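Local coordinates for NAD-dependent epimerase/dehydratase domain-containing protein (Ruegeria pomeroyi DSS-3, PDB 3IUS), which is of unknown function but probably binds NAD through a Rossmann-type domain, as in atypical short-chain dehydrogenases/reductases of the epimerase/dehydratase family, at residues V98-T103 against M133-W138; T104-D109 against V148-G153; T122-R127 against Y249-R254; A189-A194 against L264-K269; Y205-D210 against D258-E263. One frame throughout, in Å; residues are numbered along the deposited sequence.

Interaction 1 (V98-T103 against M133-W138); sequences VGYLST and MAEQQW
Three side chains on one face of the strand, Val98, Tyr100 and Ser102, look onto helix 126-140, whose segment 133-138 runs nearly antiparallel to strand segment 98-103, at 157°. Tyr100 carries most of the contact. Its ring is anti to its own backbone N (chi1 176°) and rises from the sheet to meet the five-membered ring of Trp138 in an offset stack, centroids 4.6 Å apart and planes inclined by 29°. Trp138 CD1 lies over one face of the tyrosine, displaced toward the rim, 3.7 Å from Tyr100 CD1. The indole N-H is directed to Asp78 OD1, so the two rings meet through van der Waals and stacking forces. Tyr100 OH ends 3.2 Å from Ala134 CB, while Val98 CG1 touches the far, six-membered part of the indole at CZ3.

Glu135 comes past the tyrosine roughly at right angles, with its extended chain bringing CG to 4.0 Å from Tyr100 CE2. Its carboxylate reaches Ser102, whose OG gives a 2.7 Å hydrogen bond to the anti lone pair of Glu135 OE2. Strand, helix and the parallel neighbouring strand 146-155 form a beta-alpha-beta unit of the Rossmann-type sheet. Because Glu135 OE1 also pairs with Arg150 of that strand, the buried carboxylate is held at both oxygens and probably stays ionised within otherwise aromatic and apolar packing.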
# COMPACT_ATOMS: atom_id res chain seq x y z
N VAL A 98 -5.11 -13.42 -7.25
CA VAL A 98 -4.20 -12.39 -7.71
C VAL A 98 -4.51 -11.09 -6.98
O VAL A 98 -5.67 -10.68 -6.91
CB VAL A 98 -4.32 -12.15 -9.23
CG1 VAL A 98 -3.51 -10.93 -9.64
CG2 VAL A 98 -3.90 -13.41 -10.01
N GLY A 99 -3.49 -10.45 -6.42
CA GLY A 99 -3.72 -9.20 -5.73
C GLY A 99 -2.94 -8.06 -6.37
O GLY A 99 -1.73 -8.15 -6.52
N TYR A 100 -3.65 -7.01 -6.77
CA TYR A 100 -3.00 -5.80 -7.25
C TYR A 100 -3.03 -4.75 -6.17
O TYR A 100 -4.11 -4.37 -5.70
CB TYR A 100 -3.66 -5.26 -8.53
CG TYR A 100 -3.04 -3.95 -8.98
CD1 TYR A 100 -1.75 -3.91 -9.48
CD2 TYR A 100 -3.75 -2.76 -8.87
CE1 TYR A 100 -1.17 -2.72 -9.88
CE2 TYR A 100 -3.18 -1.56 -9.26
CZ TYR A 100 -1.89 -1.55 -9.77
OH TYR A 100 -1.32 -0.36 -10.16
N LEU A 101 -1.86 -4.26 -5.77
CA LEU A 101 -1.81 -3.18 -4.80
C LEU A 101 -1.96 -1.84 -5.51
O LEU A 101 -1.13 -1.46 -6.35
CB LEU A 101 -0.52 -3.23 -3.98
CG LEU A 101 -0.29 -4.52 -3.17
CD1 LEU A 101 0.97 -4.40 -2.32
CD2 LEU A 101 -1.50 -4.85 -2.30
N SER A 102 -3.05 -1.14 -5.18
CA SER A 102 -3.36 0.16 -5.75
C SER A 102 -3.23 1.19 -4.64
O SER A 102 -2.60 0.93 -3.62
CB SER A 102 -4.78 0.16 -6.33
OG SER A 102 -5.03 1.34 -7.10
N THR A 103 -3.82 2.37 -4.83
CA THR A 103 -3.79 3.40 -3.80
C THR A 103 -5.13 4.13 -3.74
O THR A 103 -5.99 3.94 -4.60
CB THR A 103 -2.68 4.45 -4.05
OG1 THR A 103 -3.05 5.27 -5.16
CG2 THR A 103 -1.34 3.79 -4.32
N MSE A 133 -5.68 3.51 -14.69
CA MSE A 133 -5.30 2.77 -15.89
C MSE A 133 -4.91 1.35 -15.52
O MSE A 133 -5.39 0.38 -16.12
CB MSE A 133 -4.06 3.40 -16.53
CG MSE A 133 -4.28 4.50 -17.54
SE MSE A 133 -2.67 4.48 -18.68
CE MSE A 133 -3.12 2.92 -19.75
N ALA A 134 -4.00 1.23 -14.56
CA ALA A 134 -3.48 -0.07 -14.15
C ALA A 134 -4.60 -0.96 -13.64
O ALA A 134 -4.71 -2.13 -14.03
CB ALA A 134 -2.38 0.09 -13.11
N GLU A 135 -5.45 -0.42 -12.77
CA GLU A 135 -6.57 -1.20 -12.24
C GLU A 135 -7.43 -1.73 -13.37
O GLU A 135 -7.84 -2.89 -13.35
CB GLU A 135 -7.45 -0.35 -11.32
CG GLU A 135 -6.84 -0.02 -9.98
CD GLU A 135 -7.90 0.33 -8.94
OE1 GLU A 135 -9.07 -0.07 -9.12
OE2 GLU A 135 -7.57 1.00 -7.95
N GLN A 136 -7.73 -0.87 -14.33
CA GLN A 136 -8.61 -1.23 -15.44
C GLN A 136 -8.00 -2.32 -16.30
O GLN A 136 -8.70 -3.23 -16.77
CB GLN A 136 -8.96 0.01 -16.28
CG GLN A 136 -9.91 0.98 -15.55
CD GLN A 136 -9.92 2.38 -16.13
OE1 GLN A 136 -9.18 2.70 -17.06
NE2 GLN A 136 -10.78 3.23 -15.58
N GLN A 137 -6.69 -2.24 -16.50
CA GLN A 137 -5.97 -3.25 -17.28
C GLN A 137 -6.06 -4.61 -16.59
O GLN A 137 -6.36 -5.62 -17.22
CB GLN A 137 -4.52 -2.82 -17.51
CG GLN A 137 -4.39 -1.65 -18.47
CD GLN A 137 -2.98 -1.06 -18.50
OE1 GLN A 137 -2.17 -1.29 -17.60
NE2 GLN A 137 -2.70 -0.27 -19.53
N TRP A 138 -5.81 -4.63 -15.29
CA TRP A 138 -5.93 -5.87 -14.52
C TRP A 138 -7.37 -6.41 -14.55
O TRP A 138 -7.58 -7.60 -14.77
CB TRP A 138 -5.44 -5.66 -13.09
CG TRP A 138 -3.95 -5.67 -13.00
CD1 TRP A 138 -3.13 -4.60 -12.80
CD2 TRP A 138 -3.10 -6.82 -13.09
NE1 TRP A 138 -1.82 -5.01 -12.77
CE2 TRP A 138 -1.77 -6.37 -12.95
CE3 TRP A 138 -3.33 -8.18 -13.29
CZ2 TRP A 138 -0.68 -7.23 -13.00
CZ3 TRP A 138 -2.25 -9.04 -13.33
CH2 TRP A 138 -0.94 -8.56 -13.19

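Interaction 2 (T104-D109 against V148-G153); sequences TAVYGD and VFRLAG
Arg150 is the tightly held part of this contact. Its chain leaves the strand with CG anti to the carbonyl carbon and runs extended from CG to NE, carrying the guanidinium under the turn that follows strand 97-103. Val106 CG2 packs over one face of that group, 3.7 Å from Arg150 CD, and the same methyl sits 4.0 Å above the centre of the Tyr107 ring. The guanidinium and the tyrosine ring stand at 82° to each other, and Arg150 NH1 meets Tyr107 OH at its edge, only 1° out of the guanidinium plane, in a 2.9 Å hydrogen bond. The hydroxyl also adjoins the side-chain amide of Asn206, while NH2 of the arginine is already engaged by Glu135.

The other half is looser. Thr104 N gives a long, weak hydrogen bond to Leu151 O (3.3 Å), and Thr104 CG2 merely rests 3.8 Å from Arg150 O; beyond Gly108 the loop heads for the surface at Asp109. An alanine in place of Arg150 would remove the bond to Tyr107 and the salt bridge, and would probably let the turn shift while leaving the Glu135 carboxylate poorly compensated. Burying a cation here thus works through shared partners: a carboxylate balances its charge, a phenol binds its edge and a methyl shields its face, joining the turn to the central Rossmann-type sheet.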
# COMPACT_ATOMS: atom_id res chain seq x y z
N THR A 104 -5.29 4.97 -2.72
CA THR A 104 -6.53 5.73 -2.57
C THR A 104 -6.54 6.99 -3.43
O THR A 104 -7.51 7.75 -3.40
CB THR A 104 -6.78 6.13 -1.10
OG1 THR A 104 -5.68 6.91 -0.62
CG2 THR A 104 -6.96 4.89 -0.23
N ALA A 105 -5.47 7.21 -4.19
CA ALA A 105 -5.39 8.41 -5.03
C ALA A 105 -6.37 8.31 -6.19
O ALA A 105 -6.69 9.31 -6.83
CB ALA A 105 -3.97 8.64 -5.54
N VAL A 106 -6.88 7.11 -6.44
CA VAL A 106 -7.84 6.91 -7.51
C VAL A 106 -9.13 7.71 -7.32
O VAL A 106 -9.81 8.05 -8.29
CB VAL A 106 -8.20 5.43 -7.67
CG1 VAL A 106 -6.96 4.61 -8.02
CG2 VAL A 106 -8.85 4.92 -6.41
N TYR A 107 -9.48 7.99 -6.07
CA TYR A 107 -10.74 8.67 -5.76
C TYR A 107 -10.73 10.15 -6.11
O TYR A 107 -11.76 10.71 -6.48
CB TYR A 107 -11.12 8.46 -4.29
CG TYR A 107 -11.43 7.03 -3.94
CD1 TYR A 107 -12.51 6.38 -4.52
CD2 TYR A 107 -10.63 6.31 -3.05
CE1 TYR A 107 -12.80 5.07 -4.22
CE2 TYR A 107 -10.91 5.01 -2.74
CZ TYR A 107 -11.99 4.38 -3.33
OH TYR A 107 -12.27 3.08 -3.02
N GLY A 108 -9.58 10.79 -5.98
CA GLY A 108 -9.49 12.21 -6.26
C GLY A 108 -10.03 13.05 -5.11
O GLY A 108 -10.05 12.60 -3.96
N ASP A 109 -10.47 14.26 -5.44
CA ASP A 109 -10.86 15.24 -4.43
C ASP A 109 -12.35 15.20 -4.10
O ASP A 109 -13.21 15.23 -4.99
CB ASP A 109 -10.46 16.64 -4.89
CG ASP A 109 -10.72 17.69 -3.83
OD1 ASP A 109 -10.73 17.35 -2.62
OD2 ASP A 109 -10.91 18.87 -4.21
N VAL A 148 -8.30 -6.06 -5.95
CA VAL A 148 -7.61 -4.78 -5.93
C VAL A 148 -7.63 -4.23 -4.52
O VAL A 148 -8.68 -4.17 -3.87
CB VAL A 148 -8.27 -3.77 -6.88
CG1 VAL A 148 -7.70 -2.37 -6.65
CG2 VAL A 148 -8.10 -4.21 -8.34
N PHE A 149 -6.46 -3.80 -4.05
CA PHE A 149 -6.33 -3.26 -2.71
C PHE A 149 -5.85 -1.83 -2.81
O PHE A 149 -4.71 -1.59 -3.19
CB PHE A 149 -5.35 -4.11 -1.89
CG PHE A 149 -5.76 -5.54 -1.76
CD1 PHE A 149 -6.56 -5.95 -0.71
CD2 PHE A 149 -5.35 -6.48 -2.69
CE1 PHE A 149 -6.95 -7.27 -0.59
CE2 PHE A 149 -5.73 -7.81 -2.58
CZ PHE A 149 -6.53 -8.20 -1.52
N ARG A 150 -6.73 -0.90 -2.47
CA ARG A 150 -6.38 0.51 -2.51
C ARG A 150 -5.78 0.91 -1.17
O ARG A 150 -6.49 1.10 -0.18
CB ARG A 150 -7.60 1.36 -2.89
CG ARG A 150 -8.23 0.89 -4.22
CD ARG A 150 -9.45 1.70 -4.66
NE ARG A 150 -9.86 1.31 -6.00
CZ ARG A 150 -11.09 1.48 -6.50
NH1 ARG A 150 -12.04 2.04 -5.75
NH2 ARG A 150 -11.36 1.10 -7.74
N LEU A 151 -4.46 1.02 -1.16
CA LEU A 151 -3.70 1.23 0.06
C LEU A 151 -3.63 2.70 0.41
O LEU A 151 -3.44 3.55 -0.45
CB LEU A 151 -2.29 0.66 -0.09
CG LEU A 151 -2.13 -0.81 -0.48
CD1 LEU A 151 -0.66 -1.18 -0.61
CD2 LEU A 151 -2.83 -1.71 0.52
N ALA A 152 -3.81 3.00 1.69
CA ALA A 152 -3.58 4.35 2.19
C ALA A 152 -2.08 4.55 2.36
O ALA A 152 -1.28 3.71 1.96
CB ALA A 152 -4.33 4.55 3.51
N GLY A 153 -1.70 5.68 2.95
CA GLY A 153 -0.29 5.95 3.23
C GLY A 153 0.28 4.95 4.22
O GLY A 153 -0.22 4.80 5.33

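Interaction 3 (T122-R127 against Y249-R254); sequences TPTAAR and YSENKR
The loop part of 122-127, just before helix 126-140, faces the non-regular segment 249-254 at the surface, closest at Thr124 and Glu251, whose CA atoms are 7.6 Å apart. Their side chains reach out tip to tip. Glu251 is extended beyond CG, and its OE2 accepts two hydrogen bonds from the one threonine. The backbone Thr124 N approaches nearly along the C-O axis at 2.8 Å, with a bent N-H angle of 139°. The hydroxyl comes from above the carboxylate plane, Thr124 OG1 lying a short 2.5 Å from Glu251 OE2. A chi1 of 63° sets OG1 between the threonine's own N and carbonyl carbon, so both donors converge on the same oxygen and would probably stabilise its negative charge. Ala125, the next residue, is the N-cap of helix 126-140, so the glutamate joins the entrance to this Rossmann-domain helix to the loop ahead of strand 254-255, itself paired with strand 114-115. Glu251 OE2 also lies 3.7 Å from Pro123 C, and the adjacent Asn252 N is hydrogen-bonded to Asp109.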
# COMPACT_ATOMS: atom_id res chain seq x y z
N THR A 122 -12.07 9.69 -9.87
CA THR A 122 -11.76 10.96 -10.51
C THR A 122 -10.44 11.53 -10.01
O THR A 122 -10.41 12.58 -9.39
CB THR A 122 -12.88 12.01 -10.27
OG1 THR A 122 -12.93 12.36 -8.89
CG2 THR A 122 -14.22 11.44 -10.69
N PRO A 123 -9.33 10.82 -10.28
CA PRO A 123 -8.02 11.31 -9.84
C PRO A 123 -7.72 12.67 -10.46
O PRO A 123 -8.14 12.95 -11.58
CB PRO A 123 -7.05 10.24 -10.36
CG PRO A 123 -7.80 9.48 -11.42
CD PRO A 123 -9.25 9.58 -11.08
N THR A 124 -6.99 13.51 -9.75
CA THR A 124 -6.72 14.84 -10.26
C THR A 124 -5.30 15.02 -10.77
O THR A 124 -4.96 16.08 -11.29
CB THR A 124 -7.04 15.94 -9.22
OG1 THR A 124 -6.18 15.79 -8.09
CG2 THR A 124 -8.50 15.85 -8.77
N ALA A 125 -4.47 14.00 -10.63
CA ALA A 125 -3.08 14.09 -11.08
C ALA A 125 -2.64 12.85 -11.85
O ALA A 125 -3.34 11.83 -11.85
CB ALA A 125 -2.15 14.36 -9.90
N ALA A 126 -1.49 12.93 -12.49
CA ALA A 126 -1.01 11.86 -13.37
C ALA A 126 -0.88 10.51 -12.66
O ALA A 126 -1.31 9.48 -13.18
CB ALA A 126 0.31 12.25 -14.01
N ARG A 127 -0.28 10.52 -11.47
CA ARG A 127 -0.09 9.29 -10.71
C ARG A 127 -1.41 8.57 -10.47
O ARG A 127 -1.51 7.36 -10.65
CB ARG A 127 0.61 9.58 -9.38
CG ARG A 127 2.06 10.00 -9.54
CD ARG A 127 2.90 8.88 -10.14
NE ARG A 127 3.42 7.98 -9.11
CZ ARG A 127 3.72 6.70 -9.33
NH1 ARG A 127 4.18 5.96 -8.33
NH2 ARG A 127 3.56 6.16 -10.53
N TYR A 249 -1.63 17.89 -1.28
CA TYR A 249 -2.57 18.71 -0.54
C TYR A 249 -3.66 19.25 -1.46
O TYR A 249 -4.36 20.19 -1.11
CB TYR A 249 -1.84 19.87 0.15
CG TYR A 249 -1.00 19.45 1.33
CD1 TYR A 249 -1.52 19.47 2.62
CD2 TYR A 249 0.32 19.04 1.17
CE1 TYR A 249 -0.75 19.09 3.71
CE2 TYR A 249 1.10 18.66 2.25
CZ TYR A 249 0.55 18.68 3.52
OH TYR A 249 1.32 18.31 4.60
N SER A 250 -3.80 18.64 -2.63
CA SER A 250 -4.77 19.11 -3.62
C SER A 250 -6.01 18.23 -3.68
O SER A 250 -6.94 18.51 -4.42
CB SER A 250 -4.13 19.18 -5.01
OG SER A 250 -3.84 17.88 -5.50
N GLU A 251 -6.01 17.16 -2.89
CA GLU A 251 -7.15 16.26 -2.83
C GLU A 251 -7.44 15.92 -1.38
O GLU A 251 -6.53 15.60 -0.62
CB GLU A 251 -6.85 14.96 -3.58
CG GLU A 251 -6.70 15.11 -5.08
CD GLU A 251 -6.46 13.79 -5.78
OE1 GLU A 251 -5.87 12.88 -5.15
OE2 GLU A 251 -6.87 13.65 -6.95
N ASN A 252 -8.71 15.97 -1.00
CA ASN A 252 -9.08 15.66 0.37
C ASN A 252 -10.30 14.75 0.40
O ASN A 252 -11.33 15.09 -0.16
CB ASN A 252 -9.36 16.94 1.14
CG ASN A 252 -9.41 16.72 2.63
OD1 ASN A 252 -8.64 15.92 3.18
ND2 ASN A 252 -10.33 17.40 3.30
N LYS A 253 -10.18 13.60 1.05
CA LYS A 253 -11.31 12.69 1.24
C LYS A 253 -11.14 11.85 2.51
O LYS A 253 -10.08 11.86 3.13
CB LYS A 253 -11.47 11.78 0.02
CG LYS A 253 -10.46 10.65 -0.07
CD LYS A 253 -9.20 11.05 -0.80
CE LYS A 253 -8.23 9.87 -0.92
NZ LYS A 253 -6.91 10.31 -1.43
N ARG A 254 -12.19 11.13 2.89
CA ARG A 254 -12.11 10.20 4.00
C ARG A 254 -12.56 8.87 3.43
O ARG A 254 -13.55 8.82 2.70
CB ARG A 254 -13.03 10.65 5.15
CG ARG A 254 -12.49 11.85 5.93
CD ARG A 254 -13.49 12.29 6.98
NE ARG A 254 -12.92 13.27 7.91
CZ ARG A 254 -12.81 14.56 7.64
NH1 ARG A 254 -13.21 15.02 6.47
NH2 ARG A 254 -12.29 15.38 8.54

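Interaction 4 (A189-A194 against L264-K269); sequences AQVLAA and LGVRLK
Gln190 leaves helix 185-197 with its CB directed at the 264-269 segment and its CG beside its own backbone N. Lys269 crosses the glutamine obliquely, putting its NZ near CG and 3.1 Å from Gln190 CD. At the tip, NE2 donates a nearly straight hydrogen bond (165°) to Arg267 O at 3.0 Å, arriving from above the carbonyl plane, and it also bonds to Asp187 OD1. Gln190 OE1 accepts from a water at 2.8 Å, which in turn takes the N-H of Arg267. The amide thus serves both backbone polar groups of one residue in the connection between helices 258-262 and 273-282, laid across a helix flanking the Rossmann-type sheet. A leucine here would lose both the direct and the water-mediated link, and would probably loosen the connection around Arg267. One turn along, Ala194 CB packs 3.8 Å from Val266 CG2 and 4.0 Å from Leu264 CB. Val191 completes this apolar patch, its CG1 3.9 Å from Leu264 CD1 and its CG2 against Val266.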
# COMPACT_ATOMS: atom_id res chain seq x y z
N ALA A 189 -0.80 -6.67 5.80
CA ALA A 189 -0.48 -8.10 5.77
C ALA A 189 -1.70 -8.94 6.17
O ALA A 189 -1.97 -9.98 5.56
CB ALA A 189 0.71 -8.40 6.68
N GLN A 190 -2.43 -8.48 7.18
CA GLN A 190 -3.65 -9.13 7.62
C GLN A 190 -4.68 -9.22 6.50
O GLN A 190 -5.26 -10.28 6.25
CB GLN A 190 -4.28 -8.37 8.79
CG GLN A 190 -3.74 -8.72 10.15
CD GLN A 190 -4.75 -8.46 11.25
OE1 GLN A 190 -5.27 -9.39 11.86
NE2 GLN A 190 -5.05 -7.19 11.49
N VAL A 191 -4.90 -8.10 5.83
CA VAL A 191 -5.88 -8.03 4.75
C VAL A 191 -5.52 -8.97 3.60
O VAL A 191 -6.36 -9.75 3.12
CB VAL A 191 -6.03 -6.58 4.23
CG1 VAL A 191 -6.83 -6.55 2.93
CG2 VAL A 191 -6.68 -5.70 5.30
N LEU A 192 -4.26 -8.91 3.16
CA LEU A 192 -3.79 -9.76 2.08
C LEU A 192 -3.98 -11.23 2.43
O LEU A 192 -4.52 -12.01 1.63
CB LEU A 192 -2.32 -9.46 1.77
CG LEU A 192 -2.10 -8.09 1.12
CD1 LEU A 192 -0.60 -7.80 0.89
CD2 LEU A 192 -2.88 -8.00 -0.19
N ALA A 193 -3.55 -11.60 3.63
CA ALA A 193 -3.73 -12.97 4.09
C ALA A 193 -5.21 -13.35 4.12
O ALA A 193 -5.59 -14.43 3.63
CB ALA A 193 -3.08 -13.16 5.47
N ALA A 194 -6.04 -12.47 4.65
CA ALA A 194 -7.48 -12.74 4.73
C ALA A 194 -8.10 -12.94 3.35
O ALA A 194 -8.92 -13.85 3.15
CB ALA A 194 -8.20 -11.62 5.48
N LEU A 264 -13.99 -9.69 4.86
CA LEU A 264 -12.76 -10.46 5.08
C LEU A 264 -12.54 -10.88 6.53
O LEU A 264 -11.67 -11.71 6.80
CB LEU A 264 -11.53 -9.68 4.59
CG LEU A 264 -11.47 -9.29 3.12
CD1 LEU A 264 -10.11 -8.69 2.78
CD2 LEU A 264 -11.80 -10.47 2.20
N GLY A 265 -13.30 -10.30 7.45
CA GLY A 265 -13.17 -10.64 8.86
C GLY A 265 -11.95 -10.02 9.52
O GLY A 265 -11.55 -10.44 10.61
N VAL A 266 -11.36 -9.03 8.88
CA VAL A 266 -10.18 -8.37 9.42
C VAL A 266 -10.52 -7.49 10.62
O VAL A 266 -11.50 -6.75 10.60
CB VAL A 266 -9.46 -7.52 8.35
CG1 VAL A 266 -8.48 -6.54 9.01
CG2 VAL A 266 -8.75 -8.42 7.36
N ARG A 267 -9.69 -7.57 11.65
CA ARG A 267 -9.80 -6.67 12.78
C ARG A 267 -8.46 -5.95 12.94
O ARG A 267 -7.44 -6.57 13.25
CB ARG A 267 -10.18 -7.43 14.06
CG ARG A 267 -10.43 -6.52 15.24
CD ARG A 267 -11.26 -7.18 16.34
NE ARG A 267 -11.75 -6.17 17.28
CZ ARG A 267 -10.96 -5.54 18.15
NH1 ARG A 267 -11.47 -4.62 18.96
NH2 ARG A 267 -9.68 -5.84 18.22
N LEU A 268 -8.48 -4.65 12.71
CA LEU A 268 -7.26 -3.85 12.71
C LEU A 268 -6.47 -3.95 14.01
O LEU A 268 -7.02 -3.80 15.10
CB LEU A 268 -7.59 -2.38 12.42
CG LEU A 268 -8.27 -2.03 11.10
CD1 LEU A 268 -8.46 -0.51 11.02
CD2 LEU A 268 -7.47 -2.57 9.92
N LYS A 269 -5.17 -4.21 13.88
CA LYS A 269 -4.25 -4.21 15.01
C LYS A 269 -4.01 -2.78 15.45
O LYS A 269 -3.81 -2.51 16.64
CB LYS A 269 -2.91 -4.84 14.62
CG LYS A 269 -2.93 -6.32 14.33
CD LYS A 269 -1.58 -6.78 13.78
CE LYS A 269 -1.39 -8.28 13.91
NZ LYS A 269 -2.30 -9.07 13.03
O HOH W 1 -8.04 -9.91 11.99

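Interaction 5 (Y205-D210 against D258-E263); sequences YNVCDD and DRIKEE
Strand 204-207 belongs to the central parallel sheet beside strand 146-155, and the short helix 258-262 crosses its segment 205-207 at 102°, the two axes 7.2 Å apart. Ile260 makes the apolar centre of the crossing. Its CG2 lies 3.7 Å from Tyr205 CB and 3.5 Å from Asn206 O, with Val207 CG2 a little farther off. That carbonyl accepts from a water at 2.9 Å, and the same water takes the N-H of Ile260, so a helix amide and a strand oxygen share one bridge. Arg259 CG approaches Tyr205 CD1, while the arginine's polar end turns to Glu117. Beyond the ring a second water, 2.7 Å from Tyr205 OH, accepts from the hydroxyl and donates to Glu263 OE1. At the other end the extended Lys261 reaches Asp210, NZ forming a 2.8 Å salt bridge to OD1 from above the carboxylate plane; Asn257 binds both partners. Such helix-on-strand packing, built on one isoleucine and a water bridge, joins the C-terminal part to a Rossmann-type sheet.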
# COMPACT_ATOMS: atom_id res chain seq x y z
N TYR A 205 -11.00 -3.53 -2.36
CA TYR A 205 -11.02 -3.27 -0.92
C TYR A 205 -10.19 -2.05 -0.63
O TYR A 205 -9.03 -2.00 -1.05
CB TYR A 205 -10.40 -4.43 -0.14
CG TYR A 205 -11.00 -5.78 -0.44
CD1 TYR A 205 -12.12 -6.23 0.24
CD2 TYR A 205 -10.44 -6.60 -1.40
CE1 TYR A 205 -12.67 -7.46 -0.03
CE2 TYR A 205 -10.99 -7.84 -1.69
CZ TYR A 205 -12.09 -8.27 -1.00
OH TYR A 205 -12.64 -9.50 -1.29
N ASN A 206 -10.77 -1.09 0.06
CA ASN A 206 -10.00 0.00 0.66
C ASN A 206 -9.21 -0.53 1.85
O ASN A 206 -9.77 -1.23 2.69
CB ASN A 206 -10.92 1.11 1.16
CG ASN A 206 -11.57 1.88 0.04
OD1 ASN A 206 -12.59 2.54 0.25
ND2 ASN A 206 -11.00 1.80 -1.15
N VAL A 207 -7.94 -0.17 1.94
CA VAL A 207 -7.12 -0.66 3.04
C VAL A 207 -6.53 0.54 3.76
O VAL A 207 -5.48 1.05 3.38
CB VAL A 207 -6.01 -1.62 2.58
CG1 VAL A 207 -5.27 -2.19 3.78
CG2 VAL A 207 -6.61 -2.76 1.75
N CYS A 208 -7.24 0.98 4.79
CA CYS A 208 -6.86 2.15 5.57
C CYS A 208 -7.38 1.95 6.99
O CYS A 208 -8.23 1.11 7.22
CB CYS A 208 -7.50 3.41 4.98
SG CYS A 208 -9.31 3.28 4.76
N ASP A 209 -6.87 2.73 7.94
CA ASP A 209 -7.36 2.61 9.31
C ASP A 209 -8.63 3.44 9.56
O ASP A 209 -9.24 3.96 8.62
CB ASP A 209 -6.25 2.91 10.32
CG ASP A 209 -5.92 4.38 10.41
OD1 ASP A 209 -6.72 5.21 9.92
OD2 ASP A 209 -4.87 4.71 11.01
N ASP A 210 -9.02 3.54 10.82
CA ASP A 210 -10.31 4.10 11.20
C ASP A 210 -10.35 5.62 11.31
O ASP A 210 -11.43 6.20 11.45
CB ASP A 210 -10.77 3.50 12.53
CG ASP A 210 -11.24 2.07 12.40
OD1 ASP A 210 -11.40 1.61 11.25
OD2 ASP A 210 -11.43 1.41 13.44
N ASP A 258 -14.98 -0.54 5.57
CA ASP A 258 -15.97 -1.51 6.04
C ASP A 258 -15.82 -2.88 5.39
O ASP A 258 -15.97 -3.91 6.05
CB ASP A 258 -17.40 -0.97 5.79
CG ASP A 258 -17.62 0.41 6.38
OD1 ASP A 258 -17.25 0.63 7.55
OD2 ASP A 258 -18.16 1.28 5.68
N ARG A 259 -15.51 -2.88 4.10
CA ARG A 259 -15.44 -4.11 3.32
C ARG A 259 -14.43 -5.12 3.89
O ARG A 259 -14.72 -6.31 4.00
CB ARG A 259 -15.11 -3.78 1.87
CG ARG A 259 -15.75 -4.73 0.87
CD ARG A 259 -16.07 -4.02 -0.43
NE ARG A 259 -16.79 -2.77 -0.21
CZ ARG A 259 -17.64 -2.22 -1.06
NH1 ARG A 259 -18.24 -1.07 -0.77
NH2 ARG A 259 -17.92 -2.83 -2.21
N ILE A 260 -13.24 -4.64 4.26
CA ILE A 260 -12.22 -5.55 4.77
C ILE A 260 -12.66 -6.15 6.11
O ILE A 260 -12.29 -7.27 6.45
CB ILE A 260 -10.83 -4.89 4.92
CG1 ILE A 260 -10.93 -3.67 5.83
CG2 ILE A 260 -10.25 -4.54 3.54
CD1 ILE A 260 -9.59 -3.00 6.14
N LYS A 261 -13.46 -5.40 6.86
CA LYS A 261 -13.93 -5.86 8.16
C LYS A 261 -15.08 -6.85 7.98
O LYS A 261 -15.02 -7.97 8.49
CB LYS A 261 -14.40 -4.67 9.01
CG LYS A 261 -13.28 -3.71 9.41
CD LYS A 261 -13.88 -2.48 10.06
CE LYS A 261 -12.82 -1.44 10.46
NZ LYS A 261 -13.50 -0.16 10.79
N GLU A 262 -16.09 -6.45 7.23
CA GLU A 262 -17.33 -7.22 7.11
C GLU A 262 -17.22 -8.42 6.18
O GLU A 262 -17.86 -9.45 6.41
CB GLU A 262 -18.47 -6.31 6.64
CG GLU A 262 -18.89 -5.28 7.67
CD GLU A 262 -19.87 -4.27 7.11
OE1 GLU A 262 -20.81 -4.68 6.39
OE2 GLU A 262 -19.70 -3.06 7.37
N GLU A 263 -16.42 -8.29 5.13
CA GLU A 263 -16.30 -9.36 4.15
C GLU A 263 -15.11 -10.27 4.44
O GLU A 263 -15.22 -11.48 4.31
CB GLU A 263 -16.22 -8.79 2.73
CG GLU A 263 -17.45 -7.99 2.31
CD GLU A 263 -17.44 -7.60 0.84
OE1 GLU A 263 -16.52 -8.01 0.11
OE2 GLU A 263 -18.37 -6.88 0.41
O HOH W 2 -15.25 -10.10 -0.80
O HOH W 3 -12.53 -1.92 3.12

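In the fold
Interactions 1 and 2 are fully buried and share the central sheet through neighbouring strands 97-103 and 146-155; the Glu135-Arg150 salt bridge ties them, so charge is paired within the core. Interaction 3 uses the start of the same helix as interaction 1 but sits at the surface, where one carboxylate serves a threonine; the loop 104-109 of interaction 2 touches both its segments. Interactions 4 and 5 are partly buried neighbours, the second nested inside the chain loop closed by the first and linked to it by Val266 N and Ile260 O. Both combine apolar packing with water bridges and a lysine toward the solvent side, whereas interaction 1 uses aromatic stacking.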